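Local coordinates for DNA polymerase III, gamma subunit-related protein (Thermotoga maritima, PDB 2GNO), which probably binds DNA and is related to the gamma subunit of the bacterial replicative enzyme DNA polymerase III, at residues Ser218-Ser222 and Lys223-Ala227; Ala241-Leu244 and Ile245-Thr249; Asn283-Thr286 and Leu287-Ile290. All coordinates share one frame; numbering follows the deposited sequence.

Contact 1: Ser218-Ser222 and Lys223-Ala227; sequences SKVES and KEFFA
Val220 reaches across to Glu224 and Phe225 with a different methyl for each, and its side chain crosses both at roughly a right angle. The valine is the first residue past the end of helix 203-219 to leave helical geometry. Its CG1 sits between the backbone N and the carbonyl carbon (chi1 59°) and meets the ring of Phe225 obliquely, 3.9 Å from CD2; its CG2 rests 3.6 Å from CB of Glu224. CG1 thus touches Phe225 near the base of its side chain, at CA as well as CD2, and the ring is paired edge-to-face with Phe217. Farther out, Glu221 and Glu224 lie side by side and point the same way, their carboxylate planes 39° apart. OE2 of Glu221 approaches CG of Glu224 to 3.2 Å, and the two OE2 atoms stand 3.9 Å apart. Such proximity of like charges would probably raise the proton affinity of one or both acids, although Glu221 is exposed and solvent is likely to screen the effect. The backbone supplies the turn itself: Glu224 N donates to Glu221 O over 2.8 Å, and Phe225 N makes a weak bond to Ser222 O. That same Ser222 oxygen also receives a hydrogen from a water at 2.8 Å, which in turn accepts from Phe226 N and so bridges into the first turn of the new helix. Val220 O is held by Arg295 of helix 283-298, and the valine side chain lies beside a bound 2-ethoxyethanol, probably from the crystallisation liquor. Together these features describe a short helix-loop-helix connection, joining helices 203-219 and 225-235 in the helical C-terminal part of this gamma-subunit relative.

Contact 2: Ala241-Leu244 and Ile245-Thr249; sequences AFLL and IQRLT
Leu244 and Leu248 meet one turn apart on the alpha-helix 239-254, a textbook case of i to i+4 packing in which one side of a helix is buried and the other partly open to solvent. Four successive backbone bonds carry the turn, from Ile245, Gln246, Arg247 and Leu248 back to residues 241 to 244, all close to straight. On the tight side CD1 of Leu244 lies 3.8 Å from CG of Leu248. The first leucine has CG anti to its backbone nitrogen (chi1 -175°), whereas the second has CG beside it (chi1 -63°), and these different choices bring the two branched ends together against Cys210 of helix 203-219. Ile245, also buried, folds CG1 back to 3.2 Å from Ala241 O and packs on helix 283-298. The looser side is the one nearer solvent. Leu243, which is exposed, runs alongside Arg247 and touches it merely through CD1, 4.1 Å from CD of the arginine; a bend at chi3 then carries the guanidinium away, to where NH1 is hydrogen-bonded to Ser201 O. Between these extremes Phe242 and Gln246 form a CH-pi contact: CG of the glutamine stands over one ring face, 4.2 Å from the centroid and displaced toward the rim. The chain of Gln246 bends beyond it, leaving amide and ring planes 61° apart with NE2 3.2 Å from CZ of Phe242, and NE2 is hydrogen-bonded to Ile273 O. The buried hydroxyl of Thr249 is satisfied within the helix, OG1 donating over 2.7 Å to Ile245 O from well above the carbonyl plane, so that this one oxygen accepts from both N and OG1 of Thr249.

Contact 3: Asn283-Thr286 and Leu287-Ile290; sequences NKLT and LMNI
Leu285 is touched by two residues of the next turn, Met288 and Asn289, in the opening turns of alpha-helix 283-298. Met288, present as selenomethionine, is extended as far as SE and then bends (chi3 73°), which swings CE back to 3.7 Å from CD1 of Leu285. Asn289 instead keeps CG beside its backbone N and lays its amide along the preceding turn, with ND2 3.9 Å from CG of Leu285. ND2 also comes within 3.1 Å of Leu285 O, but the angle is too poor for a hydrogen bond; the carbonyl is taken by Asn289 N at the same distance. An alanine here would keep that backbone bond but is likely to leave a gap beside Leu285 CG, where ND2 now lies, and to lose the side chain's contact with Phe269. Two beta-branched residues, Thr286 and Ile290, face helices 239-254 and 261-274. Thr286 turns OG1 toward its own backbone N, where the hydroxyl is hydrogen-bonded to Asn282 O, and its side chain packs on Ile273. Ile290 has the less common helical choice, CG1 lodged between N and the carbonyl carbon (chi1 69°), and this directs CG2 back over the preceding turn, 3.4 Å from Thr286 O.

Overall arrangement
The three contacts, all in one helical unit, run from a surface one to two partly buried ones. Contact 1, its centre about 31 Å from the centre of the chain, alone joins two helices through a loop; contacts 2 and 3 each lie within one helix. Contact 2, its centre about 14 Å from that of the chain, packs on contact 3, with Ile245 CG2 3.8 Å from Thr286 CG2. Contact 1 meets contact 3 through Phe226 and Met288 but does not touch contact 2. Chemistry follows place: mainly acids and a bridging water in contact 1, mainly branched aliphatics and carbonyl-bonded threonine hydroxyls between the helices, with an aromatic-amide contact and an arginine on the outer side of contact 2.

Contact 1: Ser218-Ser222 and Lys223-Ala227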
loop_
_atom_site.group_PDB
_atom_site.type_symbol
_atom_site.label_atom_id
_atom_site.label_comp_id
_atom_site.label_asym_id
_atom_site.label_seq_id
_atom_site.Cartn_x
_atom_site.Cartn_y
_atom_site.Cartn_z
ATOM N N SER A 218 4.847 -18.856 -16.199
ATOM C CA SER A 218 5.298 -18.527 -17.549
ATOM C C SER A 218 6.257 -19.579 -18.161
ATOM O O SER A 218 6.156 -19.897 -19.349
ATOM C CB SER A 218 6.002 -17.163 -17.527
ATOM O OG SER A 218 6.390 -16.765 -18.843
ATOM N N LYS A 219 7.158 -20.131 -17.354
ATOM C CA LYS A 219 8.167 -21.084 -17.810
ATOM C C LYS A 219 7.975 -22.572 -17.540
ATOM O O LYS A 219 8.744 -23.372 -18.081
ATOM C CB LYS A 219 9.524 -20.697 -17.210
ATOM C CG LYS A 219 10.035 -19.311 -17.571
ATOM C CD LYS A 219 10.230 -19.096 -19.065
ATOM C CE LYS A 219 10.908 -17.758 -19.320
ATOM N NZ LYS A 219 11.147 -17.489 -20.761
ATOM N N VAL A 220 7.041 -22.963 -16.685
ATOM C CA VAL A 220 6.839 -24.394 -16.419
ATOM C C VAL A 220 6.572 -25.129 -17.734
ATOM O O VAL A 220 5.941 -24.583 -18.616
ATOM C CB VAL A 220 5.683 -24.652 -15.433
ATOM C CG1 VAL A 220 4.330 -24.093 -15.939
ATOM C CG2 VAL A 220 5.572 -26.119 -15.101
ATOM N N GLU A 221 7.073 -26.348 -17.883
ATOM C CA GLU A 221 6.845 -27.089 -19.122
ATOM C C GLU A 221 5.329 -27.303 -19.300
ATOM O O GLU A 221 4.582 -27.481 -18.332
ATOM C CB GLU A 221 7.662 -28.378 -19.173
ATOM C CG GLU A 221 7.252 -29.438 -18.201
ATOM C CD GLU A 221 8.227 -30.601 -18.157
ATOM O OE1 GLU A 221 9.067 -30.747 -19.074
ATOM O OE2 GLU A 221 8.135 -31.388 -17.194
ATOM N N SER A 222 4.896 -27.237 -20.552
ATOM C CA SER A 222 3.478 -27.339 -20.938
ATOM C C SER A 222 2.710 -28.462 -20.216
ATOM O O SER A 222 1.627 -28.234 -19.657
ATOM C CB SER A 222 3.410 -27.396 -22.469
ATOM O OG SER A 222 2.108 -27.254 -22.978
ATOM N N LYS A 223 3.303 -29.650 -20.204
ATOM C CA LYS A 223 2.746 -30.825 -19.529
ATOM C C LYS A 223 2.476 -30.640 -18.028
ATOM O O LYS A 223 1.555 -31.263 -17.501
ATOM C CB LYS A 223 3.721 -32.012 -19.705
ATOM C CG LYS A 223 3.359 -33.320 -18.978
ATOM C CD LYS A 223 4.410 -34.376 -19.211
ATOM C CE LYS A 223 4.109 -35.643 -18.427
ATOM N NZ LYS A 223 5.055 -36.730 -18.779
ATOM N N GLU A 224 3.251 -29.778 -17.366
ATOM C CA GLU A 224 3.162 -29.553 -15.912
ATOM C C GLU A 224 2.464 -28.261 -15.480
ATOM O O GLU A 224 2.352 -28.030 -14.294
ATOM C CB GLU A 224 4.572 -29.620 -15.276
ATOM C CG GLU A 224 5.384 -30.895 -15.580
ATOM C CD GLU A 224 4.734 -32.196 -15.115
ATOM O OE1 GLU A 224 3.835 -32.160 -14.246
ATOM O OE2 GLU A 224 5.147 -33.274 -15.615
ATOM N N PHE A 225 1.952 -27.453 -16.405
ATOM C CA PHE A 225 1.271 -26.218 -16.037
ATOM C C PHE A 225 0.104 -26.409 -15.056
ATOM O O PHE A 225 0.040 -25.705 -14.052
ATOM C CB PHE A 225 0.734 -25.478 -17.262
ATOM C CG PHE A 225 0.017 -24.199 -16.930
ATOM C CD1 PHE A 225 -1.353 -24.186 -16.655
ATOM C CD2 PHE A 225 0.711 -22.999 -16.900
ATOM C CE1 PHE A 225 -1.998 -23.002 -16.347
ATOM C CE2 PHE A 225 0.067 -21.817 -16.613
ATOM C CZ PHE A 225 -1.283 -21.811 -16.342
ATOM N N PHE A 226 -0.836 -27.301 -15.376
ATOM C CA PHE A 226 -1.976 -27.525 -14.474
ATOM C C PHE A 226 -1.636 -28.203 -13.175
ATOM O O PHE A 226 -2.407 -28.081 -12.230
ATOM C CB PHE A 226 -3.210 -28.130 -15.167
ATOM C CG PHE A 226 -4.000 -27.107 -15.926
ATOM C CD1 PHE A 226 -4.824 -26.222 -15.243
ATOM C CD2 PHE A 226 -3.902 -26.992 -17.289
ATOM C CE1 PHE A 226 -5.528 -25.242 -15.914
ATOM C CE2 PHE A 226 -4.628 -26.026 -17.970
ATOM C CZ PHE A 226 -5.439 -25.150 -17.277
ATOM N N ALA A 227 -0.494 -28.887 -13.107
ATOM C CA ALA A 227 -0.061 -29.505 -11.884
ATOM C C ALA A 227 0.311 -28.349 -10.964
ATOM O O ALA A 227 -0.121 -28.321 -9.805
ATOM C CB ALA A 227 1.122 -30.433 -12.123
HETATM O O HOH W 1 -0.640 -28.860 -18.073
#

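Contact 2: Ala241-Leu244 and Ile245-Thr249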
loop_
_atom_site.group_PDB
_atom_site.type_symbol
_atom_site.label_atom_id
_atom_site.label_comp_id
_atom_site.label_asym_id
_atom_site.label_seq_id
_atom_site.Cartn_x
_atom_site.Cartn_y
_atom_site.Cartn_z
ATOM N N ALA A 241 -7.087 -16.134 -2.246
ATOM C CA ALA A 241 -7.102 -16.301 -3.683
ATOM C C ALA A 241 -7.522 -14.992 -4.348
ATOM O O ALA A 241 -6.878 -14.572 -5.324
ATOM C CB ALA A 241 -8.005 -17.447 -4.093
ATOM N N PHE A 242 -8.560 -14.328 -3.822
ATOM C CA PHE A 242 -8.985 -13.033 -4.370
ATOM C C PHE A 242 -7.819 -12.024 -4.292
ATOM O O PHE A 242 -7.520 -11.333 -5.284
ATOM C CB PHE A 242 -10.255 -12.511 -3.670
ATOM C CG PHE A 242 -10.729 -11.175 -4.191
ATOM C CD1 PHE A 242 -11.396 -11.087 -5.406
ATOM C CD2 PHE A 242 -10.518 -10.013 -3.466
ATOM C CE1 PHE A 242 -11.813 -9.864 -5.907
ATOM C CE2 PHE A 242 -10.948 -8.783 -3.950
ATOM C CZ PHE A 242 -11.600 -8.709 -5.172
ATOM N N LEU A 243 -7.138 -11.984 -3.142
ATOM C CA LEU A 243 -5.983 -11.108 -2.928
ATOM C C LEU A 243 -4.853 -11.427 -3.904
ATOM O O LEU A 243 -4.258 -10.514 -4.446
ATOM C CB LEU A 243 -5.436 -11.224 -1.487
ATOM C CG LEU A 243 -4.159 -10.443 -1.101
ATOM C CD1 LEU A 243 -4.215 -8.945 -1.435
ATOM C CD2 LEU A 243 -3.862 -10.646 0.386
ATOM N N LEU A 244 -4.547 -12.712 -4.099
ATOM C CA LEU A 244 -3.493 -13.113 -5.037
ATOM C C LEU A 244 -3.902 -12.698 -6.450
ATOM O O LEU A 244 -3.083 -12.180 -7.189
ATOM C CB LEU A 244 -3.217 -14.612 -4.943
ATOM C CG LEU A 244 -2.061 -15.222 -5.749
ATOM C CD1 LEU A 244 -0.709 -14.578 -5.470
ATOM C CD2 LEU A 244 -1.991 -16.704 -5.493
ATOM N N ILE A 245 -5.160 -12.912 -6.816
ATOM C CA ILE A 245 -5.659 -12.500 -8.148
ATOM C C ILE A 245 -5.406 -11.023 -8.387
ATOM O O ILE A 245 -4.846 -10.652 -9.410
ATOM C CB ILE A 245 -7.158 -12.820 -8.323
ATOM C CG1 ILE A 245 -7.331 -14.327 -8.493
ATOM C CG2 ILE A 245 -7.757 -12.094 -9.571
ATOM C CD1 ILE A 245 -8.758 -14.792 -8.417
ATOM N N GLN A 246 -5.802 -10.202 -7.425
ATOM C CA GLN A 246 -5.604 -8.751 -7.514
ATOM C C GLN A 246 -4.134 -8.388 -7.689
ATOM O O GLN A 246 -3.787 -7.650 -8.598
ATOM C CB GLN A 246 -6.212 -8.038 -6.287
ATOM C CG GLN A 246 -7.731 -8.135 -6.188
ATOM C CD GLN A 246 -8.441 -7.480 -7.363
ATOM O OE1 GLN A 246 -7.871 -6.632 -8.048
ATOM N NE2 GLN A 246 -9.694 -7.860 -7.590
ATOM N N ARG A 247 -3.278 -8.954 -6.856
ATOM C CA ARG A 247 -1.854 -8.667 -6.948
ATOM C C ARG A 247 -1.236 -9.111 -8.245
ATOM O O ARG A 247 -0.470 -8.363 -8.827
ATOM C CB ARG A 247 -1.080 -9.323 -5.830
ATOM C CG ARG A 247 -1.456 -8.788 -4.533
ATOM C CD ARG A 247 -0.683 -9.401 -3.445
ATOM N NE ARG A 247 0.712 -9.001 -3.517
ATOM C CZ ARG A 247 1.583 -9.157 -2.531
ATOM N NH1 ARG A 247 1.228 -9.679 -1.364
ATOM N NH2 ARG A 247 2.814 -8.734 -2.706
ATOM N N LEU A 248 -1.559 -10.328 -8.690
ATOM C CA LEU A 248 -1.000 -10.827 -9.937
ATOM C C LEU A 248 -1.516 -10.022 -11.136
ATOM O O LEU A 248 -0.738 -9.715 -12.037
ATOM C CB LEU A 248 -1.273 -12.326 -10.110
ATOM C CG LEU A 248 -0.643 -13.273 -9.079
ATOM C CD1 LEU A 248 -0.918 -14.706 -9.489
ATOM C CD2 LEU A 248 0.854 -13.063 -8.941
ATOM N N THR A 249 -2.807 -9.681 -11.134
ATOM C CA THR A 249 -3.411 -8.887 -12.208
ATOM C C THR A 249 -2.660 -7.580 -12.367
ATOM O O THR A 249 -2.344 -7.192 -13.495
ATOM C CB THR A 249 -4.905 -8.657 -11.944
ATOM O OG1 THR A 249 -5.562 -9.918 -11.958
ATOM C CG2 THR A 249 -5.533 -7.770 -13.013
#

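Contact 3: Asn283-Thr286 and Leu287-Ile290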
loop_
_atom_site.group_PDB
_atom_site.type_symbol
_atom_site.label_atom_id
_atom_site.label_comp_id
_atom_site.label_asym_id
_atom_site.label_seq_id
_atom_site.Cartn_x
_atom_site.Cartn_y
_atom_site.Cartn_z
ATOM N N ASN A 283 -12.896 -17.491 -8.546
ATOM C CA ASN A 283 -11.443 -17.380 -8.333
ATOM C C ASN A 283 -10.569 -18.222 -9.273
ATOM O O ASN A 283 -9.713 -17.666 -9.993
ATOM C CB ASN A 283 -11.072 -17.660 -6.855
ATOM C CG ASN A 283 -11.578 -16.583 -5.870
ATOM O OD1 ASN A 283 -11.938 -15.465 -6.246
ATOM N ND2 ASN A 283 -11.562 -16.926 -4.580
ATOM N N LYS A 284 -10.798 -19.532 -9.299
ATOM C CA LYS A 284 -9.995 -20.461 -10.134
ATOM C C LYS A 284 -10.067 -20.160 -11.623
ATOM O O LYS A 284 -9.055 -20.192 -12.312
ATOM C CB LYS A 284 -10.352 -21.923 -9.852
ATOM C CG LYS A 284 -9.987 -22.362 -8.440
ATOM C CD LYS A 284 -10.309 -23.832 -8.177
ATOM C CE LYS A 284 -10.028 -24.202 -6.713
ATOM N NZ LYS A 284 -10.295 -25.634 -6.396
ATOM N N LEU A 285 -11.262 -19.873 -12.121
ATOM C CA LEU A 285 -11.413 -19.520 -13.532
ATOM C C LEU A 285 -10.665 -18.222 -13.839
ATOM O O LEU A 285 -9.994 -18.122 -14.862
ATOM C CB LEU A 285 -12.888 -19.327 -13.866
ATOM C CG LEU A 285 -13.285 -18.983 -15.290
ATOM C CD1 LEU A 285 -12.945 -20.130 -16.247
ATOM C CD2 LEU A 285 -14.771 -18.678 -15.298
ATOM N N THR A 286 -10.783 -17.230 -12.956
ATOM C CA THR A 286 -10.105 -15.954 -13.166
ATOM C C THR A 286 -8.579 -16.112 -13.106
ATOM O O THR A 286 -7.875 -15.567 -13.968
ATOM C CB THR A 286 -10.573 -14.866 -12.165
ATOM O OG1 THR A 286 -11.995 -14.678 -12.273
ATOM C CG2 THR A 286 -9.867 -13.545 -12.431
ATOM N N LEU A 287 -8.081 -16.829 -12.092
ATOM C CA LEU A 287 -6.636 -17.053 -11.931
ATOM C C LEU A 287 -6.075 -17.763 -13.168
ATOM O O LEU A 287 -5.080 -17.349 -13.718
ATOM C CB LEU A 287 -6.340 -17.845 -10.653
ATOM C CG LEU A 287 -4.853 -18.043 -10.263
ATOM C CD1 LEU A 287 -4.182 -16.730 -9.983
ATOM C CD2 LEU A 287 -4.758 -18.917 -9.040
HETATM N N MSE A 288 -6.770 -18.801 -13.625
HETATM C CA MSE A 288 -6.390 -19.539 -14.812
HETATM C C MSE A 288 -6.234 -18.636 -16.013
HETATM O O MSE A 288 -5.251 -18.730 -16.742
HETATM C CB MSE A 288 -7.468 -20.563 -15.167
HETATM C CG MSE A 288 -7.051 -21.450 -16.303
HETATM SE SE MSE A 288 -8.401 -22.714 -16.680
HETATM C CE MSE A 288 -9.757 -21.590 -17.550
ATOM N N ASN A 289 -7.214 -17.763 -16.211
ATOM C CA ASN A 289 -7.202 -16.846 -17.342
ATOM C C ASN A 289 -6.088 -15.796 -17.294
ATOM O O ASN A 289 -5.462 -15.587 -18.305
ATOM C CB ASN A 289 -8.585 -16.212 -17.538
ATOM C CG ASN A 289 -9.648 -17.216 -18.041
ATOM O OD1 ASN A 289 -9.382 -18.078 -18.885
ATOM N ND2 ASN A 289 -10.873 -17.032 -17.586
ATOM N N ILE A 290 -5.844 -15.152 -16.150
ATOM C CA ILE A 290 -4.779 -14.125 -16.071
ATOM C C ILE A 290 -3.396 -14.758 -16.298
ATOM O O ILE A 290 -2.564 -14.211 -17.015
ATOM C CB ILE A 290 -4.816 -13.280 -14.751
ATOM C CG1 ILE A 290 -4.429 -14.077 -13.492
ATOM C CG2 ILE A 290 -6.189 -12.626 -14.573
ATOM C CD1 ILE A 290 -4.384 -13.244 -12.219
#